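Local coordinates for protein ShdD (Sedimentibacter hydroxybenzoicus, PDB 7AE5) that takes part in the anaerobic, non-oxidative decarboxylation and detoxification of phenolic derivatives, although its precise biochemical role there is unknown, at residues V42-E45 and K46-L49. Numbering follows the deposited sequence.
Sequences VVME and KFKL
Met44 and Phe47 meet across a type I beta turn: Met44 SD lies 5.3 Å from the centroid of the Phe47 ring, 62° off its normal, an oblique Met-aromatic contact. Beyond CG the Met44 chain runs extended, side by side with Lys46, whose NZ comes 3.7 Å from Met44 SD and is hydrogen-bonded to Gln456 of one decarboxylase chain. Lys46 CG sits over the centre of one ring face of Phe47, 4.1 Å above the plane.

A chi1 of 178° sets Val43 CG1 beside the carbonyl carbon, where it packs 3.9 Å from Phe47 CB and also meets Lys48 CG. Lys48 passes obliquely across Val43, with Lys48 CE 3.5 Å from Val43 O, and brings NZ to 4.1 Å from Glu45 OE1, too far for a salt bridge.

Phe47 N bonds Met44 O (3.1 Å, N-H...O 143°), closing the turn; a weak Lys48 N to Glu45 O bond marks an overlapping second turn, and Lys48 N also bonds Met44 O weakly.

Gln137 of a second decarboxylase chain bonds Val42 O and Met44 N, and its Tyr283 meets Phe47 edge-to-face. The loop follows strand 34-36 and precedes helix 51-55, with the Val43 side chain about 9 Å from the zinc ion held by Cys3, Cys6, Cys28 and Cys31.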
ATOM      1  N   VAL H  42      22.254 -27.175  33.630  1.00 55.56           N
ATOM      2  CA  VAL H  42      22.976 -26.707  32.454  1.00 55.94           C
ATOM      3  C   VAL H  42      22.420 -25.325  32.136  1.00 51.53           C
ATOM      4  O   VAL H  42      21.317 -25.192  31.592  1.00 51.79           O
ATOM      5  CB  VAL H  42      22.835 -27.661  31.263  1.00 61.02           C
ATOM      6  CG1 VAL H  42      23.397 -27.022  29.999  1.00 60.94           C
ATOM      7  CG2 VAL H  42      23.540 -28.976  31.551  1.00 65.01           C
ATOM      8  N   VAL H  43      23.171 -24.290  32.497  1.00 52.45           N
ATOM      9  CA  VAL H  43      22.783 -22.920  32.183  1.00 48.42           C
ATOM     10  C   VAL H  43      23.151 -22.644  30.732  1.00 50.40           C
ATOM     11  O   VAL H  43      24.305 -22.834  30.332  1.00 52.27           O
ATOM     12  CB  VAL H  43      23.466 -21.921  33.127  1.00 43.64           C
ATOM     13  CG1 VAL H  43      23.086 -20.496  32.759  1.00 43.42           C
ATOM     14  CG2 VAL H  43      23.102 -22.224  34.572  1.00 41.46           C
ATOM     15  N   MET H  44      22.171 -22.215  29.939  1.00 49.54           N
ATOM     16  CA  MET H  44      22.449 -21.848  28.558  1.00 51.69           C
ATOM     17  C   MET H  44      23.490 -20.736  28.504  1.00 51.54           C
ATOM     18  O   MET H  44      23.664 -19.961  29.450  1.00 49.55           O
ATOM     19  CB  MET H  44      21.176 -21.398  27.840  1.00 53.97           C
ATOM     20  CG  MET H  44      20.020 -22.379  27.898  1.00 54.39           C
ATOM     21  SD  MET H  44      18.597 -21.750  26.986  1.00 57.45           S
ATOM     22  CE  MET H  44      17.720 -23.265  26.607  1.00 58.97           C
ATOM     23  N   GLU H  45      24.190 -20.665  27.370  1.00 70.66           N
ATOM     24  CA  GLU H  45      25.292 -19.720  27.231  1.00 73.27           C
ATOM     25  C   GLU H  45      24.835 -18.284  27.458  1.00 74.04           C
ATOM     26  O   GLU H  45      25.556 -17.483  28.066  1.00 75.51           O
ATOM     27  CB  GLU H  45      25.933 -19.864  25.851  1.00 75.75           C
ATOM     28  CG  GLU H  45      27.202 -19.053  25.674  1.00 78.02           C
ATOM     29  CD  GLU H  45      28.311 -19.507  26.601  1.00 76.28           C
ATOM     30  OE1 GLU H  45      28.500 -20.733  26.750  1.00 73.52           O
ATOM     31  OE2 GLU H  45      28.991 -18.637  27.186  1.00 77.09           O
ATOM     32  N   LYS H  46      23.633 -17.941  26.989  1.00 62.78           N
ATOM     33  CA  LYS H  46      23.168 -16.561  27.058  1.00 62.14           C
ATOM     34  C   LYS H  46      22.732 -16.143  28.456  1.00 58.47           C
ATOM     35  O   LYS H  46      22.633 -14.940  28.723  1.00 57.67           O
ATOM     36  CB  LYS H  46      22.016 -16.345  26.073  1.00 61.03           C
ATOM     37  CG  LYS H  46      20.766 -17.152  26.377  1.00 57.91           C
ATOM     38  CD  LYS H  46      19.551 -16.551  25.688  1.00 55.99           C
ATOM     39  CE  LYS H  46      19.148 -17.368  24.469  1.00 59.00           C
ATOM     40  NZ  LYS H  46      18.773 -18.760  24.838  1.00 58.24           N
ATOM     41  N   PHE H  47      22.470 -17.093  29.351  1.00 57.79           N
ATOM     42  CA  PHE H  47      22.088 -16.765  30.717  1.00 52.97           C
ATOM     43  C   PHE H  47      23.248 -16.859  31.697  1.00 53.64           C
ATOM     44  O   PHE H  47      23.074 -16.515  32.870  1.00 49.01           O
ATOM     45  CB  PHE H  47      20.943 -17.673  31.180  1.00 48.10           C
ATOM     46  CG  PHE H  47      19.656 -17.441  30.440  1.00 46.27           C
ATOM     47  CD1 PHE H  47      19.215 -16.153  30.182  1.00 44.39           C
ATOM     48  CD2 PHE H  47      18.894 -18.506  29.996  1.00 46.36           C
ATOM     49  CE1 PHE H  47      18.033 -15.934  29.497  1.00 42.50           C
ATOM     50  CE2 PHE H  47      17.713 -18.294  29.311  1.00 44.86           C
ATOM     51  CZ  PHE H  47      17.282 -17.007  29.062  1.00 42.99           C
ATOM     52  N   LYS H  48      24.416 -17.312  31.249  1.00 55.48           N
ATOM     53  CA  LYS H  48      25.595 -17.314  32.102  1.00 55.26           C
ATOM     54  C   LYS H  48      26.043 -15.884  32.382  1.00 57.10           C
ATOM     55  O   LYS H  48      25.893 -14.986  31.549  1.00 62.10           O
ATOM     56  CB  LYS H  48      26.732 -18.099  31.445  1.00 58.80           C
ATOM     57  CG  LYS H  48      26.531 -19.606  31.447  1.00 56.11           C
ATOM     58  CD  LYS H  48      27.722 -20.326  30.836  1.00 55.57           C
ATOM     59  CE  LYS H  48      27.603 -21.830  31.014  1.00 51.14           C
ATOM     60  NZ  LYS H  48      28.771 -22.545  30.430  1.00 49.52           N
ATOM     61  N   LEU H  49      26.597 -15.677  33.572  1.00 52.51           N
ATOM     62  CA  LEU H  49      27.028 -14.360  34.007  1.00 54.13           C
ATOM     63  C   LEU H  49      28.529 -14.354  34.260  1.00 54.87           C
ATOM     64  O   LEU H  49      29.151 -15.399  34.467  1.00 51.87           O
ATOM     65  CB  LEU H  49      26.283 -13.925  35.276  1.00 49.12           C
ATOM     66  CG  LEU H  49      24.775 -13.717  35.124  1.00 45.71           C
ATOM     67  CD1 LEU H  49      24.140 -13.375  36.465  1.00 37.79           C
ATOM     68  CD2 LEU H  49      24.491 -12.634  34.096  1.00 50.74           C
TER